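Hypothetical protein ST2348 (Sulfolobus tokodaii, PDB 2EF7) is of unknown function but carries a tandem pair of CBS domains, a module that in many relatives senses adenosine-containing ligands. Local coordinates at residues P46-I50 with F72-L77; E3-Y9 with I80-I86; M10-S16 with L110-I114; T18-N24 with S64-E70; N34-V38 with I49-R53. Residue numbers count along the deposited sequence, not the author numbering.

The five contacts trace the pseudo-twofold design of a CBS pair, in which the segment leading into each repeat packs on the other one (3-16 on the second repeat, 64-70 on the first). Contacts 2 and 3 touch through Tyr9, Met10, Glu82 and Ile114, their centres 13 Å apart. Contacts 1, 4 and 5 belong to the first repeat: 1 and 5 share Ile49 and Ile50 on strand 45-51, and Ala69 CB of contact 4 packs on Ile50 CD1 at 3.7 Å. Contacts 2 and 4, at opposite ends, have centres 32 Å apart. Between the halves, Pro46 CG of contact 1 meets Leu110 CD1 of contact 3 at 3.8 Å. Contacts 4 and 5 reach a third subunit.

Contact 1. Residues P46-I50 with F72-L77; sequences PVGII and FMTASL
Backbone pairing comes first. Strand 45-51 runs antiparallel to the short strand 74-75, end-to-end directions 150° apart. Ile49 and Thr74 form a hydrogen-bonded pair with CA atoms 5.3 Å apart: Ile49 N donates to Thr74 O at 3.0 Å, and Thr74 N to Ile49 O at 2.8 Å. Gly48 and Ala75 follow as a non-hydrogen-bonded pair, CA to CA 4.3 Å, and Ser76 N reaches Val47 O at 3.2 Å in a nearly linear bond. Val47 (phi/psi -124/-3) and Gly48 (171/-168) both oppose Val40 of strand 37-42, a classic beta bulge.

Apolar packing gathers on the side of the pair where Met73, Val47 and Ile50 lie. Selenomethionine Met73, with chi angles p, t, t, lays SE 3.9 Å from Gly48 CA and 4.3 Å from Val47 CG2, while its CB sits 3.5 Å from Ile50 CG1. Ile50 (m, t) also places CG2 3.8 Å from Phe72 CE1, and Val47 CG1 lies 4.1 Å from Leu77 CD2. On the other face Ile49 CG2 is 3.8 Å from Thr74 CB. Beyond the pair, Phe72 packs on Leu23 and Ile26, and Thr74 OG1 hydrogen-bonds Asp54 OD2.

Strand 74-75 thus edges the sheet of the first CBS repeat. An ideal CB on Gly48 would fall 2.6 Å from Met73 SE and 2.8 Å from Thr74 O, so this close selenium packing depends on glycine.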
# COMPACT_ATOMS: atom_id res chain seq x y z
N PRO A 46 0.24 -21.27 20.04
CA PRO A 46 -0.44 -19.97 20.14
C PRO A 46 -1.80 -20.05 20.82
O PRO A 46 -2.65 -20.83 20.40
CB PRO A 46 -0.60 -19.54 18.67
CG PRO A 46 0.44 -20.32 17.94
CD PRO A 46 0.42 -21.66 18.63
N VAL A 47 -2.01 -19.25 21.87
CA VAL A 47 -3.30 -19.24 22.56
C VAL A 47 -3.87 -17.82 22.61
O VAL A 47 -4.98 -17.60 23.10
CB VAL A 47 -3.20 -19.77 24.00
CG1 VAL A 47 -3.05 -21.28 23.98
CG2 VAL A 47 -2.03 -19.12 24.71
N GLY A 48 -3.12 -16.87 22.08
CA GLY A 48 -3.61 -15.50 22.08
C GLY A 48 -2.57 -14.50 21.64
O GLY A 48 -1.51 -14.86 21.12
N ILE A 49 -2.88 -13.23 21.85
CA ILE A 49 -1.99 -12.14 21.48
C ILE A 49 -2.15 -10.97 22.45
O ILE A 49 -3.24 -10.71 22.94
CB ILE A 49 -2.27 -11.66 20.04
CG1 ILE A 49 -1.24 -10.62 19.63
CG2 ILE A 49 -3.67 -11.08 19.96
CD1 ILE A 49 -1.45 -10.07 18.22
N ILE A 50 -1.04 -10.30 22.73
CA ILE A 50 -1.04 -9.14 23.61
C ILE A 50 -0.48 -7.96 22.82
O ILE A 50 0.64 -8.02 22.33
CB ILE A 50 -0.15 -9.38 24.86
CG1 ILE A 50 -0.81 -10.41 25.78
CG2 ILE A 50 0.07 -8.07 25.60
CD1 ILE A 50 0.06 -10.87 26.95
N PHE A 72 -5.11 -11.19 30.48
CA PHE A 72 -5.45 -9.94 29.79
C PHE A 72 -5.17 -9.91 28.30
O PHE A 72 -5.41 -8.90 27.64
CB PHE A 72 -4.74 -8.76 30.47
CG PHE A 72 -3.25 -8.73 30.28
CD1 PHE A 72 -2.67 -7.92 29.31
CD2 PHE A 72 -2.41 -9.48 31.11
CE1 PHE A 72 -1.27 -7.85 29.17
CE2 PHE A 72 -1.02 -9.42 30.98
CZ PHE A 72 -0.45 -8.60 30.01
N MSE A 73 -4.69 -11.03 27.78
CA MSE A 73 -4.40 -11.13 26.35
C MSE A 73 -5.73 -11.17 25.58
O MSE A 73 -6.80 -11.25 26.17
CB MSE A 73 -3.66 -12.43 26.06
CG MSE A 73 -4.55 -13.65 26.23
SE MSE A 73 -3.66 -15.34 25.98
CE MSE A 73 -5.16 -16.54 26.41
N THR A 74 -5.64 -11.08 24.26
CA THR A 74 -6.82 -11.22 23.42
C THR A 74 -6.74 -12.71 23.11
O THR A 74 -5.79 -13.15 22.45
CB THR A 74 -6.69 -10.42 22.11
OG1 THR A 74 -6.78 -9.02 22.40
CG2 THR A 74 -7.79 -10.81 21.14
N ALA A 75 -7.69 -13.49 23.61
CA ALA A 75 -7.68 -14.93 23.38
C ALA A 75 -8.01 -15.29 21.95
O ALA A 75 -8.90 -14.70 21.34
CB ALA A 75 -8.66 -15.63 24.32
N SER A 76 -7.28 -16.26 21.40
CA SER A 76 -7.50 -16.72 20.03
C SER A 76 -6.74 -18.00 19.73
O SER A 76 -5.54 -18.11 19.99
CB SER A 76 -7.07 -15.66 19.02
OG SER A 76 -7.20 -16.17 17.71
N LEU A 77 -7.46 -18.96 19.15
CA LEU A 77 -6.87 -20.24 18.80
C LEU A 77 -6.84 -20.41 17.29
O LEU A 77 -6.42 -21.45 16.79
CB LEU A 77 -7.67 -21.38 19.45
CG LEU A 77 -7.63 -21.47 20.98
CD1 LEU A 77 -8.65 -22.50 21.47
CD2 LEU A 77 -6.24 -21.87 21.43

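Contact 2. Residues E3-Y9 with I80-I86; sequences EEIVKEY and IREDSPI
This surface contact is the exchanged N-terminal segment of a tandem CBS pair: residues 3-9, which lead toward strand 16-18 of the first repeat, pair through the backbone with the turn linking strand 80-81 to helix 86-96 of the second, the counterpart of contact 4. Three hydrogen bonds define it: Ile86 N to Glu4 O at 2.8 Å, Val6 N to Ser84 O at 2.8 Å and Lys7 N to Glu82 O at 2.9 Å. A single bridge sets Ile5 CA 4.2 Å from Pro85 CA. Residues 3-5 are extended, whereas 6-8 have helical phi/psi. Opposite, a type I turn spans Arg81 to Ser84, and Pro85 is the N-cap of the helix.

Val6 (t) puts CG2 4.2 Å from Ile80 CG1; Ile86 (m, m) brings CD1 to 3.9 Å from Tyr9 CD2. Lys7 NZ and Glu82 OE1 make a long salt bridge of 3.8 Å. Val6 also packs on Val103 of strand 100-104 and Ala89 of helix 86-96, while Ile86 and Tyr9 both lie against Ala122 of helix 116-126.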
# COMPACT_ATOMS: atom_id res chain seq x y z
N GLU A 3 0.27 -23.39 -6.29
CA GLU A 3 -0.14 -22.48 -5.23
C GLU A 3 1.07 -22.03 -4.41
O GLU A 3 1.97 -22.81 -4.15
CB GLU A 3 -1.14 -23.17 -4.29
CG GLU A 3 -2.51 -23.47 -4.90
CD GLU A 3 -3.40 -24.28 -3.97
OE1 GLU A 3 -2.96 -25.37 -3.53
OE2 GLU A 3 -4.54 -23.84 -3.69
N GLU A 4 1.09 -20.76 -4.03
CA GLU A 4 2.16 -20.24 -3.18
C GLU A 4 1.75 -20.75 -1.80
O GLU A 4 0.57 -20.97 -1.57
CB GLU A 4 2.14 -18.71 -3.16
CG GLU A 4 2.45 -18.05 -4.47
CD GLU A 4 3.93 -18.02 -4.76
OE1 GLU A 4 4.58 -19.07 -4.61
OE2 GLU A 4 4.44 -16.94 -5.14
N ILE A 5 2.70 -20.95 -0.89
CA ILE A 5 2.34 -21.43 0.44
C ILE A 5 2.74 -20.46 1.55
O ILE A 5 3.73 -19.74 1.42
CB ILE A 5 2.94 -22.83 0.74
CG1 ILE A 5 4.46 -22.75 0.86
CG2 ILE A 5 2.54 -23.81 -0.36
CD1 ILE A 5 5.10 -24.03 1.39
N VAL A 6 1.96 -20.45 2.62
CA VAL A 6 2.17 -19.58 3.79
C VAL A 6 3.64 -19.44 4.21
O VAL A 6 4.14 -18.33 4.39
CB VAL A 6 1.34 -20.11 4.99
CG1 VAL A 6 1.67 -19.33 6.25
CG2 VAL A 6 -0.15 -20.00 4.66
N LYS A 7 4.31 -20.58 4.37
CA LYS A 7 5.70 -20.65 4.77
C LYS A 7 6.62 -19.66 4.04
O LYS A 7 7.49 -19.04 4.65
CB LYS A 7 6.20 -22.09 4.55
CG LYS A 7 7.62 -22.38 5.00
CD LYS A 7 7.98 -23.83 4.69
CE LYS A 7 9.39 -24.17 5.15
NZ LYS A 7 9.53 -24.08 6.63
N GLU A 8 6.42 -19.48 2.73
CA GLU A 8 7.27 -18.57 1.96
C GLU A 8 6.93 -17.09 2.09
O GLU A 8 7.68 -16.23 1.62
CB GLU A 8 7.23 -18.94 0.47
CG GLU A 8 7.83 -20.32 0.16
CD GLU A 8 9.24 -20.45 0.71
OE1 GLU A 8 9.47 -21.36 1.57
OE2 GLU A 8 10.12 -19.65 0.30
N TYR A 9 5.81 -16.77 2.74
CA TYR A 9 5.42 -15.37 2.88
C TYR A 9 5.21 -14.87 4.30
O TYR A 9 5.02 -13.67 4.52
CB TYR A 9 4.16 -15.10 2.05
CG TYR A 9 4.44 -15.08 0.57
CD1 TYR A 9 4.79 -13.90 -0.07
CD2 TYR A 9 4.46 -16.26 -0.16
CE1 TYR A 9 5.15 -13.89 -1.41
CE2 TYR A 9 4.82 -16.27 -1.51
CZ TYR A 9 5.16 -15.08 -2.12
OH TYR A 9 5.53 -15.07 -3.44
N ILE A 80 -3.08 -21.14 11.17
CA ILE A 80 -2.97 -21.72 9.84
C ILE A 80 -1.62 -22.44 9.75
O ILE A 80 -0.61 -21.95 10.25
CB ILE A 80 -3.04 -20.63 8.73
CG1 ILE A 80 -3.14 -21.29 7.36
CG2 ILE A 80 -1.84 -19.70 8.82
CD1 ILE A 80 -4.54 -21.85 7.06
N ARG A 81 -1.60 -23.62 9.12
CA ARG A 81 -0.35 -24.37 8.97
C ARG A 81 0.56 -23.70 7.95
O ARG A 81 0.09 -23.11 6.98
CB ARG A 81 -0.63 -25.81 8.55
CG ARG A 81 -1.40 -26.62 9.57
CD ARG A 81 -1.34 -28.10 9.26
NE ARG A 81 -1.87 -28.90 10.36
CZ ARG A 81 -1.83 -30.23 10.40
NH1 ARG A 81 -1.29 -30.92 9.40
NH2 ARG A 81 -2.34 -30.88 11.44
N GLU A 82 1.87 -23.80 8.16
CA GLU A 82 2.83 -23.19 7.25
C GLU A 82 2.83 -23.85 5.87
O GLU A 82 3.23 -23.23 4.88
CB GLU A 82 4.25 -23.26 7.84
CG GLU A 82 4.67 -24.64 8.30
CD GLU A 82 6.10 -24.67 8.81
OE1 GLU A 82 6.68 -23.59 9.04
OE2 GLU A 82 6.65 -25.78 8.99
N ASP A 83 2.37 -25.10 5.81
CA ASP A 83 2.31 -25.80 4.53
C ASP A 83 1.05 -25.44 3.75
O ASP A 83 0.86 -25.90 2.64
CB ASP A 83 2.34 -27.33 4.73
CG ASP A 83 3.72 -27.83 5.11
OD1 ASP A 83 4.72 -27.22 4.68
OD2 ASP A 83 3.80 -28.86 5.81
N SER A 84 0.18 -24.62 4.35
CA SER A 84 -1.07 -24.23 3.69
C SER A 84 -0.87 -23.30 2.50
O SER A 84 0.05 -22.48 2.48
CB SER A 84 -2.00 -23.49 4.65
OG SER A 84 -2.32 -24.28 5.77
N PRO A 85 -1.75 -23.42 1.49
CA PRO A 85 -1.66 -22.56 0.31
C PRO A 85 -2.07 -21.16 0.79
O PRO A 85 -2.83 -21.02 1.74
CB PRO A 85 -2.70 -23.15 -0.64
CG PRO A 85 -2.74 -24.61 -0.25
CD PRO A 85 -2.69 -24.53 1.27
N ILE A 86 -1.54 -20.14 0.12
CA ILE A 86 -1.84 -18.75 0.45
C ILE A 86 -3.33 -18.47 0.60
O ILE A 86 -3.76 -17.86 1.57
CB ILE A 86 -1.27 -17.82 -0.64
CG1 ILE A 86 0.26 -17.91 -0.62
CG2 ILE A 86 -1.75 -16.38 -0.42
CD1 ILE A 86 0.88 -17.43 0.67

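Contact 3. Residues M10-S16 with L110-I114; sequences MKTQVIS and LKGII
Gly112 is where the linker comes closest to forbidding a side chain: an ideal CB there would fall 2.7 Å from Lys11 O and 3.0 Å from Met10 SE. Its setting is a classic beta bulge, Lys111 (phi/psi -127/-25) and Gly112 (178/-167) both opposing Val103 of strand 100-104, while segment 10-16 passes along the other edge of strand 110-115. Lys11 and Ile113 make one antiparallel hydrogen-bonded pair, CA to CA 5.2 Å, with Lys11 N donating to Ile113 O at 2.7 Å and Ile113 N to Lys11 O at 2.9 Å. Thr12 CA then stands 4.4 Å from Gly112 CA, before Gln13, with positive phi (56/45), turns the chain.

Selenomethionine Met10 (p, t, t) extends along the strand, its SE 4.1 Å from Gly112 CA and its CE 4.2 Å from Lys111 CB; its CB is 4.3 Å from Ile114 CD1. After the turn Val14 (m) points back, with CG1 3.6 Å from Ile113 CG1 and CG2 4.0 Å from Leu110 CD2. Ser16 CB is 3.8 Å from the same Leu110 CD2.

The linker enters the first repeat where Ile15 bonds to Ile39 through the backbone. Two backbone bonds and the apolar contacts of Val14 and Met10 hold it to the second, with no charged pair across the segments.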
# COMPACT_ATOMS: atom_id res chain seq x y z
N MSE A 10 5.25 -15.79 5.26
CA MSE A 10 5.05 -15.44 6.66
C MSE A 10 6.27 -14.73 7.23
O MSE A 10 7.39 -14.90 6.75
CB MSE A 10 4.78 -16.70 7.48
CG MSE A 10 6.00 -17.60 7.61
SE MSE A 10 5.65 -19.18 8.65
CE MSE A 10 7.36 -20.08 8.49
N LYS A 11 6.05 -13.93 8.26
CA LYS A 11 7.13 -13.25 8.93
C LYS A 11 7.57 -14.25 9.99
O LYS A 11 6.75 -14.70 10.80
CB LYS A 11 6.63 -11.97 9.59
CG LYS A 11 7.60 -11.31 10.54
CD LYS A 11 6.92 -10.17 11.29
CE LYS A 11 7.75 -9.68 12.46
NZ LYS A 11 7.04 -8.61 13.23
N THR A 12 8.84 -14.62 9.98
CA THR A 12 9.36 -15.57 10.95
C THR A 12 10.06 -14.83 12.09
O THR A 12 10.09 -13.60 12.12
CB THR A 12 10.37 -16.51 10.29
OG1 THR A 12 11.41 -15.74 9.69
CG2 THR A 12 9.68 -17.36 9.22
N GLN A 13 10.63 -15.59 13.02
CA GLN A 13 11.32 -14.99 14.15
C GLN A 13 10.39 -14.04 14.90
O GLN A 13 10.78 -12.92 15.23
CB GLN A 13 12.55 -14.20 13.67
CG GLN A 13 13.43 -14.93 12.67
CD GLN A 13 13.98 -16.22 13.21
OE1 GLN A 13 14.70 -16.23 14.22
NE2 GLN A 13 13.66 -17.33 12.55
N VAL A 14 9.16 -14.47 15.16
CA VAL A 14 8.22 -13.62 15.88
C VAL A 14 8.48 -13.78 17.36
O VAL A 14 9.08 -14.77 17.78
CB VAL A 14 6.76 -13.99 15.56
CG1 VAL A 14 6.50 -13.84 14.07
CG2 VAL A 14 6.48 -15.42 16.01
N ILE A 15 8.05 -12.82 18.17
CA ILE A 15 8.27 -12.90 19.60
C ILE A 15 7.05 -13.41 20.33
O ILE A 15 5.93 -12.95 20.08
CB ILE A 15 8.64 -11.52 20.17
CG1 ILE A 15 9.88 -10.98 19.46
CG2 ILE A 15 8.85 -11.62 21.67
CD1 ILE A 15 11.11 -11.85 19.63
N SER A 16 7.27 -14.36 21.24
CA SER A 16 6.17 -14.92 22.02
C SER A 16 6.52 -14.95 23.50
O SER A 16 7.69 -14.90 23.87
CB SER A 16 5.88 -16.35 21.56
OG SER A 16 6.96 -17.21 21.91
N LEU A 110 4.29 -22.72 17.14
CA LEU A 110 4.42 -21.41 16.51
C LEU A 110 5.65 -21.33 15.61
O LEU A 110 6.76 -21.70 16.02
CB LEU A 110 4.47 -20.32 17.58
CG LEU A 110 4.53 -18.86 17.15
CD1 LEU A 110 3.29 -18.48 16.33
CD2 LEU A 110 4.62 -18.00 18.41
N LYS A 111 5.46 -20.85 14.38
CA LYS A 111 6.56 -20.71 13.41
C LYS A 111 6.64 -19.30 12.83
O LYS A 111 7.70 -18.88 12.38
CB LYS A 111 6.39 -21.71 12.25
CG LYS A 111 6.66 -23.17 12.62
CD LYS A 111 8.14 -23.39 12.87
CE LYS A 111 8.40 -24.73 13.52
NZ LYS A 111 9.85 -24.94 13.78
N GLY A 112 5.53 -18.58 12.82
CA GLY A 112 5.52 -17.24 12.29
C GLY A 112 4.15 -16.58 12.31
O GLY A 112 3.22 -17.08 12.95
N ILE A 113 4.04 -15.46 11.60
CA ILE A 113 2.81 -14.68 11.50
C ILE A 113 2.63 -14.28 10.04
O ILE A 113 3.58 -13.82 9.41
CB ILE A 113 2.88 -13.38 12.34
CG1 ILE A 113 2.94 -13.71 13.82
CG2 ILE A 113 1.69 -12.48 12.03
CD1 ILE A 113 1.74 -14.48 14.31
N ILE A 114 1.42 -14.47 9.50
CA ILE A 114 1.11 -14.12 8.11
C ILE A 114 -0.01 -13.08 8.14
O ILE A 114 -0.97 -13.21 8.88
CB ILE A 114 0.63 -15.37 7.28
CG1 ILE A 114 0.41 -14.98 5.82
CG2 ILE A 114 -0.67 -15.92 7.83
CD1 ILE A 114 1.56 -15.33 4.92

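Contact 4. Residues T18-N24 with S64-E70; sequences TKDAKLN and SLETKAE
Thr18 opens a type I turn to Ala21, its OG1 donating to Asp20 OD1 at 2.7 Å. Lys19 O accepts from Glu70 N at 2.9 Å; the Lys19 amine forms a salt bridge with Asp42, while Glu70 OE2 pairs with Lys68 NZ at 3.0 Å. Ala21 O then takes Ala69 N at 2.7 Å. Lys22, the helix N-cap, bridges Lys68 with CA atoms 4.6 Å apart, and one water joins Lys22 NZ (2.8 Å) to Glu66 O (2.6 Å). Leu23 N donates to Thr67 O at 2.8 Å, and Asn24 N to Leu65 O at 3.0 Å. Leu23 CD2 meets Leu65 CD2 at 4.3 Å, and Leu65 also packs on Leu65 of the third subunit.

Segment 64-70 begins with an ST turn, Ser64 OG accepting from Glu66 N at 3.3 Å, inside a type I turn to Thr67. Three of the backbone bonds (to Lys19 O, Ala21 O and Thr67 O) match those of contact 2 (to Glu82 O, Ser84 O and Glu4 O), consistent with the internal repeat of a tandem CBS pair.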
# COMPACT_ATOMS: atom_id res chain seq x y z
N THR A 18 5.09 -16.90 27.34
CA THR A 18 4.25 -17.99 27.82
C THR A 18 2.99 -17.43 28.47
O THR A 18 2.96 -16.28 28.90
CB THR A 18 5.00 -18.86 28.84
OG1 THR A 18 5.21 -18.12 30.04
CG2 THR A 18 6.34 -19.29 28.29
N LYS A 19 1.95 -18.25 28.53
CA LYS A 19 0.68 -17.83 29.09
C LYS A 19 0.70 -17.38 30.56
O LYS A 19 -0.27 -16.80 31.04
CB LYS A 19 -0.38 -18.91 28.89
CG LYS A 19 -0.12 -20.21 29.62
CD LYS A 19 -1.33 -21.13 29.49
CE LYS A 19 -1.10 -22.46 30.20
NZ LYS A 19 -2.31 -23.32 30.17
N ASP A 20 1.78 -17.66 31.27
CA ASP A 20 1.85 -17.23 32.67
C ASP A 20 2.89 -16.12 32.88
O ASP A 20 3.22 -15.78 34.01
CB ASP A 20 2.13 -18.42 33.59
CG ASP A 20 3.54 -18.94 33.45
OD1 ASP A 20 4.09 -18.90 32.33
OD2 ASP A 20 4.08 -19.42 34.47
N ALA A 21 3.41 -15.57 31.78
CA ALA A 21 4.39 -14.50 31.84
C ALA A 21 3.72 -13.30 32.49
O ALA A 21 2.53 -13.06 32.26
CB ALA A 21 4.85 -14.14 30.44
N LYS A 22 4.45 -12.54 33.30
CA LYS A 22 3.87 -11.38 33.99
C LYS A 22 3.83 -10.13 33.13
O LYS A 22 4.70 -9.92 32.29
CB LYS A 22 4.63 -11.10 35.29
CG LYS A 22 4.65 -12.25 36.27
CD LYS A 22 5.61 -11.97 37.41
CE LYS A 22 5.74 -13.14 38.37
NZ LYS A 22 4.46 -13.42 39.09
N LEU A 23 2.82 -9.30 33.34
CA LEU A 23 2.66 -8.08 32.57
C LEU A 23 3.94 -7.28 32.48
O LEU A 23 4.36 -6.91 31.38
CB LEU A 23 1.53 -7.22 33.16
CG LEU A 23 1.17 -5.93 32.42
CD1 LEU A 23 -0.26 -5.54 32.73
CD2 LEU A 23 2.12 -4.80 32.82
N ASN A 24 4.60 -7.02 33.61
CA ASN A 24 5.82 -6.23 33.55
C ASN A 24 6.93 -6.87 32.72
O ASN A 24 7.67 -6.16 32.04
CB ASN A 24 6.33 -5.88 34.95
CG ASN A 24 6.83 -7.09 35.71
OD1 ASN A 24 6.10 -8.06 35.90
ND2 ASN A 24 8.07 -7.02 36.16
N SER A 64 -2.39 -5.50 38.36
CA SER A 64 -1.03 -5.25 38.83
C SER A 64 0.01 -5.67 37.81
O SER A 64 -0.31 -6.28 36.78
CB SER A 64 -0.77 -6.00 40.14
OG SER A 64 -0.60 -7.38 39.91
N LEU A 65 1.26 -5.37 38.13
CA LEU A 65 2.39 -5.70 37.26
C LEU A 65 2.67 -7.20 37.20
O LEU A 65 3.39 -7.66 36.32
CB LEU A 65 3.65 -4.97 37.75
CG LEU A 65 3.66 -3.44 37.83
CD1 LEU A 65 5.04 -2.98 38.29
CD2 LEU A 65 3.32 -2.85 36.48
N GLU A 66 2.10 -7.96 38.13
CA GLU A 66 2.31 -9.41 38.15
C GLU A 66 1.23 -10.19 37.38
O GLU A 66 1.30 -11.41 37.27
CB GLU A 66 2.36 -9.92 39.60
CG GLU A 66 3.56 -9.46 40.41
CD GLU A 66 3.39 -8.06 40.98
OE1 GLU A 66 2.37 -7.81 41.65
OE2 GLU A 66 4.29 -7.22 40.75
N THR A 67 0.25 -9.48 36.85
CA THR A 67 -0.83 -10.13 36.12
C THR A 67 -0.30 -11.04 35.00
O THR A 67 0.53 -10.63 34.18
CB THR A 67 -1.80 -9.07 35.54
OG1 THR A 67 -2.19 -8.17 36.59
CG2 THR A 67 -3.04 -9.74 34.97
N LYS A 68 -0.76 -12.28 34.97
CA LYS A 68 -0.31 -13.24 33.96
C LYS A 68 -0.88 -12.93 32.57
O LYS A 68 -1.98 -12.41 32.43
CB LYS A 68 -0.69 -14.66 34.38
CG LYS A 68 -0.01 -15.13 35.68
CD LYS A 68 -0.32 -16.60 35.99
CE LYS A 68 -1.82 -16.86 36.03
NZ LYS A 68 -2.19 -18.31 36.01
N ALA A 69 -0.11 -13.29 31.55
CA ALA A 69 -0.50 -13.06 30.17
C ALA A 69 -1.91 -13.53 29.84
O ALA A 69 -2.72 -12.76 29.30
CB ALA A 69 0.51 -13.74 29.23
N GLU A 70 -2.22 -14.78 30.18
CA GLU A 70 -3.54 -15.32 29.86
C GLU A 70 -4.71 -14.54 30.46
O GLU A 70 -5.84 -14.69 30.01
CB GLU A 70 -3.62 -16.80 30.27
CG GLU A 70 -3.61 -17.05 31.77
CD GLU A 70 -3.40 -18.51 32.12
OE1 GLU A 70 -3.99 -19.38 31.43
OE2 GLU A 70 -2.65 -18.80 33.08
O HOH W 1 1.78 -13.71 38.35

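Contact 5. Residues N34-V38 with I49-R53; sequences NIGSV and IITER
The beta hairpin of strands 37-42 and 45-51, central to the first CBS repeat, has its open end here, where helix 23-33 leads in and helix 52-60 leads out. Asn34, with positive phi (53/58), is the C-prime residue of the Schellman motif closing the first helix; Thr51 is the N-cap of the second. Val38 and Ile50 form an antiparallel hydrogen-bonded pair, CA to CA 5.5 Å: Val38 N donates to Ile50 O at 2.9 Å and Ile50 N to Val38 O at 3.0 Å. Ser37 and Thr51, a non-hydrogen-bonded pair with CA atoms 4.1 Å apart, point to the other face. Just past the ladder, Glu52 N, in the first turn of helix 52-60, donates to Gly36 O at 3.1 Å.

Val38 (m) sets CG2 4.0 Å from Ile50 CB, on the face covered by Ile26 of helix 23-33. Between chains, Glu52 OE2 and Arg53 NE of the third subunit form a salt bridge, as does the reciprocal pair. A water also donates to Glu52 OE2 at 2.6 Å and to Ile35 O at 3.0 Å.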
# COMPACT_ATOMS: atom_id res chain seq x y z
N ASN A 34 11.37 -3.59 20.83
CA ASN A 34 10.70 -2.53 20.09
C ASN A 34 9.63 -3.09 19.16
O ASN A 34 9.66 -2.88 17.95
CB ASN A 34 11.72 -1.72 19.28
CG ASN A 34 11.10 -0.49 18.62
OD1 ASN A 34 10.28 0.20 19.22
ND2 ASN A 34 11.51 -0.21 17.39
N ILE A 35 8.67 -3.81 19.74
CA ILE A 35 7.57 -4.38 18.97
C ILE A 35 6.23 -3.97 19.61
O ILE A 35 6.19 -3.61 20.79
CB ILE A 35 7.67 -5.93 18.91
CG1 ILE A 35 7.84 -6.51 20.32
CG2 ILE A 35 8.85 -6.33 18.04
CD1 ILE A 35 8.00 -8.03 20.35
N GLY A 36 5.16 -4.02 18.84
CA GLY A 36 3.85 -3.63 19.35
C GLY A 36 2.92 -4.73 19.82
O GLY A 36 1.77 -4.45 20.20
N SER A 37 3.39 -5.97 19.80
CA SER A 37 2.58 -7.11 20.24
C SER A 37 3.41 -8.39 20.29
O SER A 37 4.47 -8.49 19.69
CB SER A 37 1.40 -7.32 19.27
OG SER A 37 1.87 -7.66 17.98
N VAL A 38 2.91 -9.37 21.03
CA VAL A 38 3.59 -10.65 21.12
C VAL A 38 2.55 -11.74 21.10
O VAL A 38 1.39 -11.53 21.46
CB VAL A 38 4.42 -10.79 22.43
CG1 VAL A 38 5.56 -9.78 22.44
CG2 VAL A 38 3.52 -10.59 23.65
N ILE A 49 -2.88 -13.23 21.85
CA ILE A 49 -1.99 -12.14 21.48
C ILE A 49 -2.15 -10.97 22.45
O ILE A 49 -3.24 -10.71 22.94
CB ILE A 49 -2.27 -11.66 20.04
CG1 ILE A 49 -1.24 -10.62 19.63
CG2 ILE A 49 -3.67 -11.08 19.96
CD1 ILE A 49 -1.45 -10.07 18.22
N ILE A 50 -1.04 -10.30 22.73
CA ILE A 50 -1.04 -9.14 23.61
C ILE A 50 -0.48 -7.96 22.82
O ILE A 50 0.64 -8.02 22.33
CB ILE A 50 -0.15 -9.38 24.86
CG1 ILE A 50 -0.81 -10.41 25.78
CG2 ILE A 50 0.07 -8.07 25.60
CD1 ILE A 50 0.06 -10.87 26.95
N THR A 51 -1.29 -6.91 22.69
CA THR A 51 -0.86 -5.71 21.97
C THR A 51 -0.60 -4.64 23.02
O THR A 51 -0.93 -4.83 24.19
CB THR A 51 -1.95 -5.16 21.07
OG1 THR A 51 -3.10 -4.83 21.87
CG2 THR A 51 -2.33 -6.18 20.00
N GLU A 52 -0.02 -3.53 22.59
CA GLU A 52 0.25 -2.43 23.51
C GLU A 52 -1.05 -2.00 24.16
O GLU A 52 -1.08 -1.66 25.34
CB GLU A 52 0.85 -1.24 22.77
CG GLU A 52 2.10 -1.58 22.01
CD GLU A 52 2.68 -0.38 21.31
OE1 GLU A 52 1.92 0.32 20.60
OE2 GLU A 52 3.89 -0.13 21.46
N ARG A 53 -2.12 -2.00 23.38
CA ARG A 53 -3.43 -1.61 23.87
C ARG A 53 -3.95 -2.56 24.94
O ARG A 53 -4.57 -2.12 25.92
CB ARG A 53 -4.43 -1.54 22.71
CG ARG A 53 -5.83 -1.15 23.13
CD ARG A 53 -6.58 -0.52 21.98
NE ARG A 53 -5.80 0.56 21.39
CZ ARG A 53 -6.27 1.43 20.50
NH1 ARG A 53 -7.54 1.35 20.09
NH2 ARG A 53 -5.48 2.37 20.01
O HOH W 2 5.80 -1.36 22.72